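Long-range contacts in ferritin light chain (Trichoplusia ni, PDB 1Z6O), which stores iron as the light-chain half of a secreted 24-subunit insect ferritin and probably promotes nucleation of the ferrihydrite core: residues D2-D7 against P22-V27; G35-E40 against R145-N150; Y44-L49 against N102-S107. All blocks are in the same frame, centred on the assembly; numbering follows the deposited sequence.

Contact 1 (D2-D7 against P22-V27)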
# COMPACT_ATOMS: atom_id res chain seq x y z
N ASP A 2 -49.07 29.77 33.19
CA ASP A 2 -48.62 28.52 33.77
C ASP A 2 -47.34 28.06 33.08
O ASP A 2 -47.24 28.10 31.86
CB ASP A 2 -49.69 27.44 33.62
CG ASP A 2 -50.88 27.68 34.52
OD1 ASP A 2 -50.68 27.78 35.75
OD2 ASP A 2 -52.01 27.75 34.00
N THR A 3 -46.36 27.64 33.87
CA THR A 3 -45.11 27.16 33.32
C THR A 3 -44.77 25.86 34.03
O THR A 3 -45.32 25.55 35.09
CB THR A 3 -43.95 28.14 33.55
OG1 THR A 3 -43.73 28.29 34.96
CG2 THR A 3 -44.26 29.50 32.92
N CYS A 4 -43.86 25.09 33.44
CA CYS A 4 -43.45 23.84 34.05
C CYS A 4 -42.72 24.17 35.37
O CYS A 4 -42.92 23.50 36.38
CB CYS A 4 -42.56 23.07 33.08
SG CYS A 4 -41.73 21.62 33.81
N TYR A 5 -41.90 25.21 35.36
CA TYR A 5 -41.16 25.60 36.56
C TYR A 5 -42.11 25.94 37.71
O TYR A 5 -41.90 25.53 38.86
CB TYR A 5 -40.28 26.81 36.26
CG TYR A 5 -39.33 27.17 37.38
CD1 TYR A 5 -38.21 26.39 37.63
CD2 TYR A 5 -39.52 28.33 38.14
CE1 TYR A 5 -37.28 26.75 38.61
CE2 TYR A 5 -38.60 28.70 39.13
CZ TYR A 5 -37.48 27.90 39.35
OH TYR A 5 -36.53 28.25 40.30
N ASN A 6 -43.16 26.70 37.42
CA ASN A 6 -44.12 27.05 38.46
C ASN A 6 -44.86 25.80 38.97
O ASN A 6 -45.16 25.69 40.15
CB ASN A 6 -45.13 28.08 37.96
CG ASN A 6 -46.06 28.56 39.07
OD1 ASN A 6 -45.60 29.06 40.10
ND2 ASN A 6 -47.36 28.39 38.87
N ASP A 7 -45.17 24.86 38.07
CA ASP A 7 -45.84 23.63 38.50
C ASP A 7 -44.93 22.87 39.47
O ASP A 7 -45.39 22.31 40.46
CB ASP A 7 -46.15 22.71 37.31
CG ASP A 7 -47.35 23.17 36.50
OD1 ASP A 7 -47.58 22.58 35.42
OD2 ASP A 7 -48.05 24.11 36.93
N PRO A 22 -48.72 19.37 34.96
CA PRO A 22 -49.40 19.44 33.67
C PRO A 22 -48.68 20.25 32.58
O PRO A 22 -48.82 19.94 31.40
CB PRO A 22 -50.78 20.02 34.02
CG PRO A 22 -50.50 20.85 35.24
CD PRO A 22 -49.54 19.97 36.03
N ARG A 23 -47.90 21.26 32.97
CA ARG A 23 -47.19 22.05 31.97
C ARG A 23 -45.81 21.50 31.60
O ARG A 23 -45.12 22.07 30.76
CB ARG A 23 -47.03 23.50 32.44
CG ARG A 23 -48.10 24.43 31.87
CD ARG A 23 -49.49 24.04 32.35
NE ARG A 23 -49.56 24.13 33.81
CZ ARG A 23 -50.70 24.15 34.51
NH1 ARG A 23 -51.87 24.08 33.88
NH2 ARG A 23 -50.66 24.24 35.83
N CYS A 24 -45.41 20.40 32.22
CA CYS A 24 -44.11 19.83 31.90
C CYS A 24 -44.33 18.76 30.82
O CYS A 24 -44.34 17.56 31.10
CB CYS A 24 -43.48 19.21 33.14
SG CYS A 24 -43.21 20.42 34.49
N ASN A 25 -44.57 19.22 29.61
CA ASN A 25 -44.77 18.33 28.48
C ASN A 25 -44.13 19.05 27.31
O ASN A 25 -43.56 20.12 27.50
CB ASN A 25 -46.27 18.04 28.27
CG ASN A 25 -47.11 19.29 28.02
OD1 ASN A 25 -48.33 19.24 28.14
ND2 ASN A 25 -46.48 20.39 27.65
N ALA A 26 -44.23 18.48 26.11
CA ALA A 26 -43.58 19.10 24.96
C ALA A 26 -44.49 20.04 24.16
O ALA A 26 -44.14 20.44 23.06
CB ALA A 26 -43.03 18.00 24.04
N VAL A 27 -45.63 20.40 24.73
CA VAL A 27 -46.57 21.29 24.02
C VAL A 27 -46.14 22.75 24.07
O VAL A 27 -45.86 23.28 25.15
CB VAL A 27 -48.00 21.18 24.63
CG1 VAL A 27 -48.95 22.20 23.96
CG2 VAL A 27 -48.54 19.75 24.46

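Contact 2 (G35-E40 against R145-N150)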
# COMPACT_ATOMS: atom_id res chain seq x y z
N GLY A 35 -57.54 25.44 16.46
CA GLY A 35 -57.52 24.86 15.14
C GLY A 35 -57.54 23.34 15.05
O GLY A 35 -57.69 22.64 16.05
N ASN A 36 -57.36 22.84 13.84
CA ASN A 36 -57.40 21.41 13.59
C ASN A 36 -56.06 20.83 13.17
O ASN A 36 -56.02 19.69 12.72
CB ASN A 36 -58.40 21.13 12.47
CG ASN A 36 -59.79 21.62 12.79
OD1 ASN A 36 -60.32 21.33 13.86
ND2 ASN A 36 -60.40 22.35 11.87
N VAL A 37 -54.98 21.58 13.31
CA VAL A 37 -53.71 21.06 12.85
C VAL A 37 -53.30 19.76 13.53
O VAL A 37 -52.87 18.82 12.85
CB VAL A 37 -52.56 22.10 12.98
CG1 VAL A 37 -52.26 22.39 14.43
CG2 VAL A 37 -51.30 21.56 12.31
N ALA A 38 -53.44 19.68 14.85
CA ALA A 38 -53.02 18.47 15.56
C ALA A 38 -53.82 17.24 15.14
O ALA A 38 -53.25 16.17 14.90
CB ALA A 38 -53.11 18.69 17.07
N THR A 39 -55.14 17.37 15.04
CA THR A 39 -55.93 16.21 14.65
C THR A 39 -55.72 15.89 13.17
O THR A 39 -55.74 14.72 12.79
CB THR A 39 -57.45 16.43 14.93
OG1 THR A 39 -57.88 17.65 14.32
CG2 THR A 39 -57.71 16.52 16.44
N GLU A 40 -55.52 16.91 12.34
CA GLU A 40 -55.29 16.64 10.91
C GLU A 40 -53.98 15.87 10.71
O GLU A 40 -53.89 15.02 9.83
CB GLU A 40 -55.24 17.95 10.11
CG GLU A 40 -56.60 18.60 9.94
CD GLU A 40 -57.57 17.73 9.15
OE1 GLU A 40 -58.79 17.78 9.46
OE2 GLU A 40 -57.14 17.01 8.21
N ARG A 145 -52.06 25.00 5.28
CA ARG A 145 -52.91 26.20 5.34
C ARG A 145 -53.57 26.33 6.73
O ARG A 145 -53.72 27.43 7.27
CB ARG A 145 -53.99 26.11 4.25
CG ARG A 145 -54.78 27.40 4.12
CD ARG A 145 -55.81 27.38 2.98
NE ARG A 145 -56.46 28.68 2.97
CZ ARG A 145 -56.87 29.31 1.88
NH1 ARG A 145 -56.71 28.76 0.68
NH2 ARG A 145 -57.43 30.51 2.00
N GLU A 146 -53.96 25.20 7.30
CA GLU A 146 -54.57 25.20 8.63
C GLU A 146 -53.55 25.68 9.67
O GLU A 146 -53.90 26.35 10.63
CB GLU A 146 -55.05 23.79 8.95
CG GLU A 146 -55.79 23.63 10.26
CD GLU A 146 -57.10 24.42 10.31
OE1 GLU A 146 -57.75 24.58 9.24
OE2 GLU A 146 -57.47 24.85 11.42
N ALA A 147 -52.28 25.35 9.46
CA ALA A 147 -51.23 25.74 10.40
C ALA A 147 -50.78 27.19 10.32
O ALA A 147 -50.28 27.74 11.30
CB ALA A 147 -50.00 24.83 10.21
N THR A 148 -50.94 27.82 9.17
CA THR A 148 -50.38 29.15 9.01
C THR A 148 -51.29 30.19 8.41
O THR A 148 -50.84 31.29 8.12
CB THR A 148 -49.14 29.08 8.07
OG1 THR A 148 -49.54 28.54 6.80
CG2 THR A 148 -48.06 28.18 8.65
N ARG A 149 -52.56 29.88 8.24
CA ARG A 149 -53.40 30.85 7.58
C ARG A 149 -54.88 30.84 7.93
O ARG A 149 -55.50 31.89 8.03
CB ARG A 149 -53.22 30.61 6.07
CG ARG A 149 -53.76 31.64 5.16
CD ARG A 149 -53.30 31.35 3.73
NE ARG A 149 -54.00 32.24 2.83
CZ ARG A 149 -54.04 32.11 1.52
NH1 ARG A 149 -53.40 31.11 0.92
NH2 ARG A 149 -54.72 33.00 0.81
N ASN A 150 -55.46 29.66 8.14
CA ASN A 150 -56.89 29.59 8.39
C ASN A 150 -57.44 30.05 9.72
O ASN A 150 -58.57 30.50 9.78
CB ASN A 150 -57.41 28.18 8.14
CG ASN A 150 -57.38 27.80 6.67
OD1 ASN A 150 -57.31 28.68 5.80
ND2 ASN A 150 -57.46 26.51 6.40

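Contact 3 (Y44-L49 against N102-S107)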
# COMPACT_ATOMS: atom_id res chain seq x y z
N TYR A 44 -53.49 12.31 8.95
CA TYR A 44 -52.57 12.20 7.81
C TYR A 44 -51.73 10.92 7.96
O TYR A 44 -51.41 10.26 6.97
CB TYR A 44 -51.66 13.44 7.75
CG TYR A 44 -51.00 13.67 6.39
CD1 TYR A 44 -51.69 13.43 5.20
CD2 TYR A 44 -49.72 14.22 6.31
CE1 TYR A 44 -51.11 13.74 3.95
CE2 TYR A 44 -49.13 14.53 5.07
CZ TYR A 44 -49.84 14.29 3.90
OH TYR A 44 -49.26 14.61 2.68
N ALA A 45 -51.38 10.56 9.20
CA ALA A 45 -50.64 9.32 9.42
C ALA A 45 -51.56 8.16 9.02
O ALA A 45 -51.14 7.18 8.41
CB ALA A 45 -50.26 9.18 10.90
N LYS A 46 -52.83 8.29 9.38
CA LYS A 46 -53.81 7.25 9.07
C LYS A 46 -54.00 7.09 7.56
O LYS A 46 -54.15 5.97 7.06
CB LYS A 46 -55.15 7.61 9.73
CG LYS A 46 -56.29 6.65 9.43
CD LYS A 46 -57.57 7.15 10.11
CE LYS A 46 -58.79 6.46 9.55
NZ LYS A 46 -60.02 6.96 10.22
N LEU A 47 -54.00 8.20 6.83
CA LEU A 47 -54.15 8.13 5.37
C LEU A 47 -52.93 7.42 4.76
O LEU A 47 -53.08 6.58 3.87
CB LEU A 47 -54.29 9.54 4.77
CG LEU A 47 -54.43 9.65 3.24
CD1 LEU A 47 -55.65 8.85 2.75
CD2 LEU A 47 -54.56 11.13 2.86
N HIS A 48 -51.73 7.74 5.24
CA HIS A 48 -50.54 7.07 4.71
C HIS A 48 -50.57 5.58 5.03
O HIS A 48 -50.17 4.75 4.23
CB HIS A 48 -49.24 7.67 5.28
CG HIS A 48 -48.80 8.93 4.60
ND1 HIS A 48 -49.30 10.17 4.94
CD2 HIS A 48 -47.93 9.13 3.58
CE1 HIS A 48 -48.74 11.09 4.16
NE2 HIS A 48 -47.91 10.48 3.33
N LEU A 49 -51.05 5.24 6.23
CA LEU A 49 -51.11 3.84 6.63
C LEU A 49 -52.03 3.05 5.70
O LEU A 49 -51.68 1.98 5.21
CB LEU A 49 -51.61 3.75 8.08
CG LEU A 49 -51.83 2.35 8.67
CD1 LEU A 49 -50.54 1.52 8.58
CD2 LEU A 49 -52.29 2.49 10.13
N ASN A 102 -53.99 8.99 17.63
CA ASN A 102 -55.30 8.36 17.76
C ASN A 102 -55.55 7.76 16.37
O ASN A 102 -55.72 8.50 15.40
CB ASN A 102 -56.36 9.43 18.08
CG ASN A 102 -57.78 8.90 18.00
OD1 ASN A 102 -58.02 7.74 17.64
ND2 ASN A 102 -58.74 9.75 18.34
N PHE A 103 -55.56 6.44 16.26
CA PHE A 103 -55.74 5.81 14.95
C PHE A 103 -57.14 5.87 14.36
O PHE A 103 -57.36 5.39 13.25
CB PHE A 103 -55.26 4.36 14.98
CG PHE A 103 -53.77 4.24 15.17
CD1 PHE A 103 -53.21 4.28 16.44
CD2 PHE A 103 -52.93 4.13 14.07
CE1 PHE A 103 -51.82 4.21 16.61
CE2 PHE A 103 -51.54 4.07 14.23
CZ PHE A 103 -50.99 4.11 15.51
N ASP A 104 -58.08 6.46 15.07
CA ASP A 104 -59.44 6.57 14.54
C ASP A 104 -59.79 8.04 14.28
O ASP A 104 -60.95 8.38 14.14
CB ASP A 104 -60.45 5.99 15.52
CG ASP A 104 -61.67 5.40 14.82
OD1 ASP A 104 -61.98 5.83 13.68
OD2 ASP A 104 -62.33 4.51 15.40
N GLN A 105 -58.77 8.89 14.20
CA GLN A 105 -59.02 10.31 13.97
C GLN A 105 -59.36 10.55 12.51
O GLN A 105 -58.69 10.06 11.61
CB GLN A 105 -57.78 11.14 14.34
CG GLN A 105 -57.99 12.63 14.16
CD GLN A 105 -59.14 13.16 15.01
OE1 GLN A 105 -59.13 13.03 16.23
NE2 GLN A 105 -60.14 13.76 14.37
N HIS A 106 -60.41 11.33 12.27
CA HIS A 106 -60.81 11.63 10.90
C HIS A 106 -60.41 13.03 10.51
O HIS A 106 -60.24 13.90 11.35
CB HIS A 106 -62.33 11.46 10.76
CG HIS A 106 -62.80 10.05 10.99
ND1 HIS A 106 -62.44 9.01 10.17
CD2 HIS A 106 -63.55 9.52 11.98
CE1 HIS A 106 -62.95 7.88 10.64
NE2 HIS A 106 -63.63 8.17 11.74
N SER A 107 -60.24 13.23 9.21
CA SER A 107 -59.88 14.53 8.67
C SER A 107 -61.16 15.33 8.46
O SER A 107 -62.22 14.75 8.27
CB SER A 107 -59.18 14.36 7.32
OG SER A 107 -58.98 15.62 6.70

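Contact 1 (D2-D7 against P22-V27)
Asp7 OD1 is the best-held polar atom, gripped by two N-H groups of Arg23. Arg23 N meets Asp7 OD1 at 2.8 Å, nearly along the C-O axis. Arg23 NE adds a weak bond to OD1, bent to 130°. The other oxygen, Asp7 OD2, takes a straight bond of 2.8 Å from Arg23 NH2 through its syn lone pair, in the guanidinium plane. The Arg23 chain bends at chi2 and chi3, which folds the guanidinium back to this carboxylate. Asp2 lies over one guanidinium face, with its carboxylate only 8° from parallel. Asp2 OD1 is 3.5 Å from Arg23 NH2 but well out of plane, so this salt bridge rests on charge alone. Pro22 CG covers the opposite face. Cys4 SG, anti to its backbone N, joins Cys24 SG at 2.0 Å with a chi3 of 96°. Thr3 OG1 accepts from Asn6 N and caps helix 4-11. Asp131 of a second light chain takes the backbone N-H groups of Cys4 and Tyr5. The arrangement is a disulfide-closed loop with a salt-bridge network, part of the N-terminal extension of this secreted ferritin.

Contact 2 (G35-E40 against R145-N150)
Glu146 lays its side chain against the backbone at the start of helix 37-61. Glu146 CG lies 3.8 Å from Val37 N, and the carboxylate meets Asn36 N, with Gly35 CA beside it. CG is anti to the backbone N (chi1 -176°), which sends the chain off helix 122-148. A bend at chi2 then turns the carboxylate toward Asn36. Glu146 OE2 accepts from Asn36 N at 3.1 Å. The N-H points well at the oxygen (163°), but it meets it from above the carboxylate plane, 41° out of it. Asn36 holds the N-cap position, yet its own side chain makes no capping bond. The bond to Asn36 N places the Glu146 carboxylate at the N-terminal end of the helix, where the helix dipole would probably favour its negative charge.

The other oxygen, Glu146 OE1, takes a weak bond of 3.4 Å from Asn150 ND2. Asn150 is steadied in turn by Arg145, whose NE gives a bond of 3.0 Å to a lone pair of Asn150 OD1. Gly35 CA passes 3.7 Å from Glu146 OE2. Gly35 has a positive phi, which favours glycine, and Glu146 OE2 comes close on the side where a CB would lie.

Beside this polar group is a small apolar touch. Val37 CG2, anti to its backbone N, meets Ala147 CB at 4.1 Å.

Arg145 NH2 lies over the face of the Arg149 guanidinium, and both arginines bond to a third subunit, another light chain. Within the four-helix bundle of ferritin, the contact joins the first turn of helix 37-61 to the last part of helix 122-148. Val37 also packs on Ile143 of helix 122-148, on Leu154 in the following loop and on Ile159 of helix 157-190.

Contact 3 (Y44-L49 against N102-S107)
The contact belongs to the outer flank of the ferritin bundle, where the loop between helices 70-96 and 122-148 lies over helix 37-61. Lys46 carries most of it. Its CG is anti to the backbone N (chi1 177°) and the chain runs fully extended across the loop. Lys46 CD lies against two backbone carbonyl oxygens, 3.5 Å from Gln105 O and 3.6 Å from Phe103 O. The tip reaches the imidazole of His106 obliquely, with Lys46 NZ 3.1 Å from His106 CE1. Asp104 OD1 lies 4.1 Å from Lys46 NZ, too far for a salt bridge, although the opposite charges would probably still attract. The loop is shaped by a type I beta turn from Asn102 to Gln105. An Asx turn overlaps it, in which Asn102 OD1 accepts from Asp104 N at 2.9 Å. Gln105 NE2 bonds to a lone pair of His106 O, nearly straight at 174°. An alanine at Lys46 would lose the chain that spans Phe103, Gln105 and His106 and would probably loosen the loop on the helix. Further along, Leu49 CD2 comes to the edge of the Phe103 ring, 4.3 Å from Phe103 CD2. A ferritin heavy chain packs on both of these residues, through its Leu37 on Leu49 and its Ala41 on Phe103.

From the N terminus, contact 1 comes first. It ties helix 4-11 to the loop that leads on to helix 37-61, and is complete before contact 2 opens. Its centre is about 23 Å from that of contact 2, and the two do not touch. Contact 2 opens at the start of helix 37-61 and closes in the last part of helix 122-148. Contact 3 falls wholly within that span, running from the same helix 37-61 to the loop at 102-107. Contacts 2 and 3 touch where Glu40 OE2 meets Ser107 OG, probably by a hydrogen bond. Together they tie helix 37-61 to helix 122-148 and to the loop before it.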